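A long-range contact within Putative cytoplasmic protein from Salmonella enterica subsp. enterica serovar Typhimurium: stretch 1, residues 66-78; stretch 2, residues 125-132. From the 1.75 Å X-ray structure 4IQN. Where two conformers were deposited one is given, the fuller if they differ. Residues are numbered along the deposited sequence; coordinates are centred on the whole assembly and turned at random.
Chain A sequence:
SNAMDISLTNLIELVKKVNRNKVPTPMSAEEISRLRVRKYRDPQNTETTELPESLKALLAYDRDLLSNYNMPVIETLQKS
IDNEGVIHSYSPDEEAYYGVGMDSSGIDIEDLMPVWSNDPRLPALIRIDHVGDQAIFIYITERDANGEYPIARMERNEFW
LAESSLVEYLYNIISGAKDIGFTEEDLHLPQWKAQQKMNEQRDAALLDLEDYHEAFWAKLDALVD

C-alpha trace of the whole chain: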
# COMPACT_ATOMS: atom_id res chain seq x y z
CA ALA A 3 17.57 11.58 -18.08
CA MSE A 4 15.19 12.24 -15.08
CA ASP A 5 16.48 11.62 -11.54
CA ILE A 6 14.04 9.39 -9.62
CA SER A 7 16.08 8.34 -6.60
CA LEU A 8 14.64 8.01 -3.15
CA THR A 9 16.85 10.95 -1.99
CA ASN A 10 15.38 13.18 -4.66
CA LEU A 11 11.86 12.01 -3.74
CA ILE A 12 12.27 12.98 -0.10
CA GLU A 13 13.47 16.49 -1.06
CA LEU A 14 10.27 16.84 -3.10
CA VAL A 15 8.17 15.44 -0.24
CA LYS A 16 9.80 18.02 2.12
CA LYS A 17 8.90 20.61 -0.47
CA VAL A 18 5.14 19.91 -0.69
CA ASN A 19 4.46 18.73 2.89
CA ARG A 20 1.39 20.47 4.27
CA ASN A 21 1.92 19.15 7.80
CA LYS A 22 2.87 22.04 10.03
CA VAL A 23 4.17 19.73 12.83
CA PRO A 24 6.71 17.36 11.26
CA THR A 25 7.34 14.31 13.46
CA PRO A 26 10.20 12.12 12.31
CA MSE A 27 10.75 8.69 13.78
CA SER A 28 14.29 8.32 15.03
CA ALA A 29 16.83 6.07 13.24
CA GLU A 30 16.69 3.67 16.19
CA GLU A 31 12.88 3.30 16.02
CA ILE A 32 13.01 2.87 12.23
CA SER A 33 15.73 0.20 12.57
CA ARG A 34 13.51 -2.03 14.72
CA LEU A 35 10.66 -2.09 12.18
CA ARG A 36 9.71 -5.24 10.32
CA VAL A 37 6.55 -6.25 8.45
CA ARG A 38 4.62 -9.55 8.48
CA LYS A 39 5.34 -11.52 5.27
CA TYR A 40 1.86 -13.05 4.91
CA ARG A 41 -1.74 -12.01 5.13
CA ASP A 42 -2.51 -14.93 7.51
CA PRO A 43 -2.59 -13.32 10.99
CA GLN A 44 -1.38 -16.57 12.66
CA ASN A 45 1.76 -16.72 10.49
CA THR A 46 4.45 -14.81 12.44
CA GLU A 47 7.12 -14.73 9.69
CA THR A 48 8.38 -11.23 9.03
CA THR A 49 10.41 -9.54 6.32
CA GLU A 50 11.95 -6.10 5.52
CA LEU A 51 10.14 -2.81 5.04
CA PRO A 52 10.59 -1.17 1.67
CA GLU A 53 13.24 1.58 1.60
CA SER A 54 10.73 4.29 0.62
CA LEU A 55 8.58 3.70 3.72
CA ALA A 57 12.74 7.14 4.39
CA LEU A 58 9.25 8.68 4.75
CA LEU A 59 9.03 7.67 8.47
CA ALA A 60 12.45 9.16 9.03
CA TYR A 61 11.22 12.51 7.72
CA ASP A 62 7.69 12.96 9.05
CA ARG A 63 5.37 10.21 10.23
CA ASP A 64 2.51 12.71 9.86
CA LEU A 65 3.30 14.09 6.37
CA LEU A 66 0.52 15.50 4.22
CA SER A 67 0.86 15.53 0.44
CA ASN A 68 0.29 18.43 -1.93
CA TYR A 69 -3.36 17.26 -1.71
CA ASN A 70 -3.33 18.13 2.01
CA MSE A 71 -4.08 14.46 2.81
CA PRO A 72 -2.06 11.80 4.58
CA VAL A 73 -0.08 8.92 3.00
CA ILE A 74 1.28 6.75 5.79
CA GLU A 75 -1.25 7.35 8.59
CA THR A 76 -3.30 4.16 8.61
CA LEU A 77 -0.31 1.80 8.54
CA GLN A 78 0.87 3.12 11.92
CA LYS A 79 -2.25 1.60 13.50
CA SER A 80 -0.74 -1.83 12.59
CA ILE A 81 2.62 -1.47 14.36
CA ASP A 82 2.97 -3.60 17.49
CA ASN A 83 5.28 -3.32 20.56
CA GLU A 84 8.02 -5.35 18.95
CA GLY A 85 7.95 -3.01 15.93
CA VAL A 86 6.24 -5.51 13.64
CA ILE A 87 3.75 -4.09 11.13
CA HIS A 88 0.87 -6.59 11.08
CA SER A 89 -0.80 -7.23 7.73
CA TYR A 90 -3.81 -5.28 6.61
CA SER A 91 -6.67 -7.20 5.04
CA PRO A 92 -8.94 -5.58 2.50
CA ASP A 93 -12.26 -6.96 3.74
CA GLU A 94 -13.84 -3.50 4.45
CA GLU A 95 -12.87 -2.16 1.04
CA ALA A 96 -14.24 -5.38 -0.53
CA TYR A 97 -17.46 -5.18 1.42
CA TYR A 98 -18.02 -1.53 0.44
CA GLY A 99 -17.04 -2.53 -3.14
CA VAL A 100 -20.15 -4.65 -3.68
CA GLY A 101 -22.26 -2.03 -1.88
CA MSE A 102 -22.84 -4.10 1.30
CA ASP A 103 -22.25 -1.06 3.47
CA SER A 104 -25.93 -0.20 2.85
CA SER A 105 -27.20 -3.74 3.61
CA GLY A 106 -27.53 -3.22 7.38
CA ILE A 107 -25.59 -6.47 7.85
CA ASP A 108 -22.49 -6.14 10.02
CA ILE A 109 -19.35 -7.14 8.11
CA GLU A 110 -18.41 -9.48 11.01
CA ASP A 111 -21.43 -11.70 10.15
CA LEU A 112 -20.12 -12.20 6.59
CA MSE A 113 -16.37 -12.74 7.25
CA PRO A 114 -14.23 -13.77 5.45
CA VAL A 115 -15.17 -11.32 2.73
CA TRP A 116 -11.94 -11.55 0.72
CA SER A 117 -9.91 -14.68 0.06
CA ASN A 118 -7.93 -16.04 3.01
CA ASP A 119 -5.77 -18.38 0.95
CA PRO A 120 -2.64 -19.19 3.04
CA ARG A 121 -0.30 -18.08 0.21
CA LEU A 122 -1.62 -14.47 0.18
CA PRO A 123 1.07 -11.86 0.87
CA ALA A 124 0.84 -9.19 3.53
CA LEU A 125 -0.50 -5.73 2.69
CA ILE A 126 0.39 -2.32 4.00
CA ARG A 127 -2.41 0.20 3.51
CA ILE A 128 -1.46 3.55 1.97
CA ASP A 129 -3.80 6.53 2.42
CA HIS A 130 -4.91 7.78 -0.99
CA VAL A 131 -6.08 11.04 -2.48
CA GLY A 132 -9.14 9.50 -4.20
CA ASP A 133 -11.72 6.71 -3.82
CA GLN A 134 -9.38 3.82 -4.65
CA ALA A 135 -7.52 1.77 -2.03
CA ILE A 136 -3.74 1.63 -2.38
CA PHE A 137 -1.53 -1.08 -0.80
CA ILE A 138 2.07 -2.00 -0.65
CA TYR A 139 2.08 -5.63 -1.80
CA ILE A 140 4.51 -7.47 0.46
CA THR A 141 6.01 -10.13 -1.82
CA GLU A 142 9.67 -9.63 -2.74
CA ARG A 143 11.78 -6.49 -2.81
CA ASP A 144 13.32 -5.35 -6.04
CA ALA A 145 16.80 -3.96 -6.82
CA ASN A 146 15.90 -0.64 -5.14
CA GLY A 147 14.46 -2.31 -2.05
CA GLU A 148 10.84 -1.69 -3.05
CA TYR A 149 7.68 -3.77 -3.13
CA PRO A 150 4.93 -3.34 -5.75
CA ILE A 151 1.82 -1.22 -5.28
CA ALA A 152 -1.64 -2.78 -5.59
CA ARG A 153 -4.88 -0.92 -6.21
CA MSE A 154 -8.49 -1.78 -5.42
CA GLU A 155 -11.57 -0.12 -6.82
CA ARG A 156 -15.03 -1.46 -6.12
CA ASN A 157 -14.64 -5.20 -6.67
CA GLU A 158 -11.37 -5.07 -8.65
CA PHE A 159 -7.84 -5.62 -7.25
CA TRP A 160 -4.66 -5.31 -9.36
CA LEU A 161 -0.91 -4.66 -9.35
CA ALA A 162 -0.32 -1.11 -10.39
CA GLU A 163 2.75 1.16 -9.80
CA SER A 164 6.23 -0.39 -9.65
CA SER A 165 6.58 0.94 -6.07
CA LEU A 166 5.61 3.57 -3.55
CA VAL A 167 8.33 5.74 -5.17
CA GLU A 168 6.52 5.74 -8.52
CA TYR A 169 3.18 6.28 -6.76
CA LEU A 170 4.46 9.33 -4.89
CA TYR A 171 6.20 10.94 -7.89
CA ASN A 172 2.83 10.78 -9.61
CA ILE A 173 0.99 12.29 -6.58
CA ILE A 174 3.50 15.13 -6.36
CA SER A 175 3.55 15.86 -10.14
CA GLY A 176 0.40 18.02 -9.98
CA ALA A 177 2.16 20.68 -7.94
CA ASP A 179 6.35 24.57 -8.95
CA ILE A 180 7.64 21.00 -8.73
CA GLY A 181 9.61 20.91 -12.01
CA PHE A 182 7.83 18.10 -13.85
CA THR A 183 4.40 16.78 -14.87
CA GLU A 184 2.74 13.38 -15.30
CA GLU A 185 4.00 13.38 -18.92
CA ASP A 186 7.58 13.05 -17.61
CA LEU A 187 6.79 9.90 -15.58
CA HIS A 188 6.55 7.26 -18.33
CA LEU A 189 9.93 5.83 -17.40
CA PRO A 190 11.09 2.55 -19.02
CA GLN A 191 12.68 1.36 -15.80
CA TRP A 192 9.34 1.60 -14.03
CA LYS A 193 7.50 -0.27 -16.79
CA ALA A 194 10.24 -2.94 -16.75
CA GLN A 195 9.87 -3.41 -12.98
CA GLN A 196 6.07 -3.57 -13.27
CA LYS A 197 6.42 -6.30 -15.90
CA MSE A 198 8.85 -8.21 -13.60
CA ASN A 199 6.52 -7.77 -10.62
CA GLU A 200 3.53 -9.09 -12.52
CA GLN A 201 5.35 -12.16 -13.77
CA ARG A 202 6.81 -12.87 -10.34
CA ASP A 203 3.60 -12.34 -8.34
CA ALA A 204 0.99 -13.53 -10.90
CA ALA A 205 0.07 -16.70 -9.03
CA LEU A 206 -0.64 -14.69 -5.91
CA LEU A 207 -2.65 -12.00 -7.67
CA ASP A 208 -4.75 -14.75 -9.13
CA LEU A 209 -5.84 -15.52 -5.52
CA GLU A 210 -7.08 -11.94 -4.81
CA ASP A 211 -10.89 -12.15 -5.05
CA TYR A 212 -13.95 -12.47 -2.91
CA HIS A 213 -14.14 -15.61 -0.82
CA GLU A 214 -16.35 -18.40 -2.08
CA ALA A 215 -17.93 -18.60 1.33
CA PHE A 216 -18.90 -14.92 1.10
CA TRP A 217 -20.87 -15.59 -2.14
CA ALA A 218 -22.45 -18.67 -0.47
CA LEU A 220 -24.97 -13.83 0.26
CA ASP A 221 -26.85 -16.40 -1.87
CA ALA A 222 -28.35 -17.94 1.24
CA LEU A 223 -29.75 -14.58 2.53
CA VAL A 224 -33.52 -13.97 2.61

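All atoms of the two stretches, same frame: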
# COMPACT_ATOMS: atom_id res chain seq x y z
N LEU A 66 1.72 15.24 4.99
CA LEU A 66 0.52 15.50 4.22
C LEU A 66 1.00 15.90 2.83
O LEU A 66 1.85 16.78 2.69
CB LEU A 66 -0.29 16.64 4.86
CG LEU A 66 -0.98 16.36 6.19
CD1 LEU A 66 -1.63 17.58 6.83
CD2 LEU A 66 -2.03 15.27 5.96
N SER A 67 0.45 15.26 1.79
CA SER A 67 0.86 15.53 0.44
C SER A 67 0.41 16.92 0.00
O SER A 67 -0.26 17.64 0.75
CB SER A 67 0.24 14.52 -0.52
OG SER A 67 -1.16 14.71 -0.61
N ASN A 68 0.82 17.27 -1.22
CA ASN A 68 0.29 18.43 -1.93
C ASN A 68 -1.25 18.48 -2.01
O ASN A 68 -1.82 19.54 -2.26
CB ASN A 68 0.90 18.58 -3.34
CG ASN A 68 0.88 17.28 -4.14
OD1 ASN A 68 1.41 16.28 -3.69
ND2 ASN A 68 0.32 17.30 -5.34
N TYR A 69 -1.90 17.33 -1.82
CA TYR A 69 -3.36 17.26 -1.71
C TYR A 69 -3.90 17.58 -0.31
O TYR A 69 -5.11 17.55 -0.10
CB TYR A 69 -3.83 15.85 -2.09
CG TYR A 69 -3.82 15.56 -3.57
CD1 TYR A 69 -2.63 15.19 -4.21
CD2 TYR A 69 -4.99 15.64 -4.33
CE1 TYR A 69 -2.62 14.92 -5.56
CE2 TYR A 69 -4.98 15.36 -5.67
CZ TYR A 69 -3.79 14.99 -6.27
OH TYR A 69 -3.76 14.71 -7.59
N ASN A 70 -3.01 17.91 0.62
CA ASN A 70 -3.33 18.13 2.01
C ASN A 70 -4.01 16.92 2.65
O ASN A 70 -4.94 17.07 3.42
CB ASN A 70 -4.20 19.38 2.17
CG ASN A 70 -4.17 19.93 3.56
OD1 ASN A 70 -3.17 19.77 4.29
ND2 ASN A 70 -5.26 20.57 3.95
N MSE A 71 -3.53 15.73 2.30
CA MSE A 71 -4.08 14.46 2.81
C MSE A 71 -2.94 13.55 3.15
O MSE A 71 -1.88 13.62 2.53
CB MSE A 71 -4.97 13.81 1.74
CG MSE A 71 -6.03 14.77 1.23
SE MSE A 71 -7.19 13.93 -0.11
CE MSE A 71 -7.83 12.42 0.95
N PRO A 72 -3.13 12.66 4.13
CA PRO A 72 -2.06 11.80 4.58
C PRO A 72 -1.68 10.70 3.58
O PRO A 72 -2.38 10.51 2.60
CB PRO A 72 -2.60 11.19 5.87
CG PRO A 72 -4.08 11.22 5.73
CD PRO A 72 -4.36 12.46 4.93
N VAL A 73 -0.56 10.02 3.83
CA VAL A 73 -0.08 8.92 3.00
C VAL A 73 0.20 7.67 3.82
O VAL A 73 -0.12 6.53 3.39
CB VAL A 73 1.21 9.31 2.31
CG1 VAL A 73 1.76 8.18 1.45
CG2 VAL A 73 1.04 10.59 1.49
N ILE A 74 0.81 7.87 4.98
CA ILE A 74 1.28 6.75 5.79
C ILE A 74 0.65 6.75 7.17
O ILE A 74 1.26 6.29 8.11
CB ILE A 74 2.81 6.79 5.88
CG1 ILE A 74 3.30 8.14 6.41
CG2 ILE A 74 3.45 6.53 4.52
CD1 ILE A 74 4.76 8.13 6.77
N GLU A 75 -0.57 7.26 7.29
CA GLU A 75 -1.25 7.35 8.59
C GLU A 75 -1.79 6.01 9.07
O GLU A 75 -1.50 5.56 10.19
CB GLU A 75 -2.36 8.37 8.52
CG GLU A 75 -3.12 8.60 9.79
CD GLU A 75 -4.10 9.72 9.60
OE1 GLU A 75 -5.23 9.43 9.18
OE2 GLU A 75 -3.72 10.88 9.80
N THR A 76 -2.60 5.38 8.24
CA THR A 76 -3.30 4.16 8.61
C THR A 76 -2.34 3.04 9.02
O THR A 76 -2.63 2.26 9.97
CB THR A 76 -4.18 3.70 7.42
OG1 THR A 76 -5.21 4.68 7.18
CG2 THR A 76 -4.82 2.36 7.71
N LEU A 77 -1.21 2.93 8.33
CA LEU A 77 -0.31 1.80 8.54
C LEU A 77 0.25 1.82 9.96
O LEU A 77 0.63 0.77 10.51
CB LEU A 77 0.81 1.79 7.51
CG LEU A 77 1.83 2.92 7.53
CD1 LEU A 77 3.00 2.64 8.49
CD2 LEU A 77 2.32 3.18 6.09
N GLN A 78 0.30 3.00 10.56
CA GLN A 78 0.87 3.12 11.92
C GLN A 78 -0.04 2.47 12.99
O GLN A 78 0.42 2.14 14.08
CB GLN A 78 1.22 4.58 12.24
CG GLN A 78 2.23 5.12 11.23
CD GLN A 78 2.63 6.54 11.42
OE1 GLN A 78 3.10 6.93 12.48
NE2 GLN A 78 2.50 7.33 10.37
N LEU A 125 -0.21 -7.04 3.28
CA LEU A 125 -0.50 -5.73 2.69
C LEU A 125 -0.22 -4.66 3.70
O LEU A 125 -0.47 -4.83 4.87
CB LEU A 125 -1.98 -5.61 2.28
CG LEU A 125 -2.50 -6.66 1.31
CD1 LEU A 125 -4.02 -6.61 1.17
CD2 LEU A 125 -1.82 -6.47 -0.02
N ILE A 126 0.31 -3.54 3.23
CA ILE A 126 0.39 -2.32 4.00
C ILE A 126 -0.52 -1.32 3.33
O ILE A 126 -0.33 -1.02 2.13
CB ILE A 126 1.83 -1.75 4.08
CG1 ILE A 126 2.77 -2.69 4.85
CG2 ILE A 126 1.84 -0.39 4.73
CD1 ILE A 126 4.21 -2.18 4.87
N ARG A 127 -1.46 -0.77 4.08
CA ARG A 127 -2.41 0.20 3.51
C ARG A 127 -1.75 1.54 3.38
O ARG A 127 -1.09 2.01 4.30
CB ARG A 127 -3.65 0.33 4.40
CG ARG A 127 -4.81 1.17 3.88
CD ARG A 127 -5.35 0.65 2.58
NE ARG A 127 -6.75 1.03 2.43
CZ ARG A 127 -7.19 2.12 1.81
NH1 ARG A 127 -6.36 2.98 1.21
NH2 ARG A 127 -8.49 2.32 1.76
N ILE A 128 -1.93 2.18 2.23
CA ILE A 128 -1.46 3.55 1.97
C ILE A 128 -2.70 4.44 1.83
O ILE A 128 -3.67 4.06 1.16
CB ILE A 128 -0.64 3.61 0.67
CG1 ILE A 128 0.65 2.82 0.81
CG2 ILE A 128 -0.35 5.07 0.21
CD1 ILE A 128 1.68 3.38 1.78
N ASP A 129 -2.67 5.62 2.45
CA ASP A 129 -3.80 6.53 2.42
C ASP A 129 -3.73 7.28 1.09
O ASP A 129 -2.69 7.75 0.70
CB ASP A 129 -3.74 7.46 3.60
CG ASP A 129 -3.76 6.69 4.93
OD1 ASP A 129 -4.86 6.15 5.26
OD2 ASP A 129 -2.70 6.59 5.59
N HIS A 130 -4.86 7.34 0.40
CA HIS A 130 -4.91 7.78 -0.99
C HIS A 130 -5.68 9.08 -1.11
O HIS A 130 -6.36 9.50 -0.18
CB HIS A 130 -5.55 6.67 -1.84
CG HIS A 130 -5.52 6.94 -3.31
ND1 HIS A 130 -4.40 7.42 -3.95
CD2 HIS A 130 -6.47 6.80 -4.26
CE1 HIS A 130 -4.67 7.55 -5.24
NE2 HIS A 130 -5.92 7.19 -5.45
N VAL A 131 -5.51 9.73 -2.25
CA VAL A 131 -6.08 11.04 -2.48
C VAL A 131 -7.44 10.96 -3.16
O VAL A 131 -8.14 11.97 -3.27
CB VAL A 131 -5.13 11.90 -3.33
CG1 VAL A 131 -3.82 12.12 -2.57
CG2 VAL A 131 -4.85 11.26 -4.70
N GLY A 132 -7.83 9.75 -3.58
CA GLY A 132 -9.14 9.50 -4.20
C GLY A 132 -9.84 8.30 -3.58
O GLY A 132 -9.50 7.86 -2.49
O HOH W 1 -5.24 10.37 2.24
O HOH W 2 -1.03 4.30 5.76

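A carboxylate that faces a run of backbone N-H groups can satisfy several donors at once, provided its rotamer holds both oxygens in reach, and Asp 129 is a clear example. Its CA-to-CB bond points toward the other stretch, and with chi1 at -59° (m) and chi2 at -72° the two oxygens take different donor atoms, OD2 backbone N-H groups and OD1 a hydroxyl. OD2 accepts a hydrogen bond from Thr 76 N (2.9 Å), nearly straight at 170°, and a weak one from Glu 75 N (2.8 Å), whose angle is only 123°. OD1 takes the hydroxyl of Thr 76, with a very short OG1 to OD1 distance of 2.4 Å. With chi1 at -64° (m), Thr 76 has OG1 within bonding reach of Asp 129 OD1, while its CG2 lies 4.0 Å from Arg 127 CG. The same aspartate is anchored through its backbone, Asp 129 N donating to Val 73 O at 2.9 Å.

Farther along, the side chains meet through apolar packing. The backbone of Leu 77 places its CB 3.7 Å from Ile 126 CG2, and its p,p conformation (66°, 87°) leaves CD2 4.4 Å from Ile 128 CD1. The CA-to-CB bond of Ile 128 points sideways, but the end of its m,m side chain comes nearer to the first stretch. Arg 127 does the reverse: its end leads away, and NH1 bonds Ile 128 O at 2.9 Å within its own stretch.

At the far end, Val 131 (m) lays CG1 over one face of the Tyr 69 ring, 4.0 Å from the centroid and 27° off the normal, a CH-pi contact. Selenomethionine Met 71 adds its SE 4.3 Å from Val 131 CB. Between these regions, Pro 72 O and Asp 129 O, both acceptors, stand 3.4 Å apart; a water donates to Pro 72 O (2.9 Å) and to His 130 O (2.8 Å), bridging the two backbones.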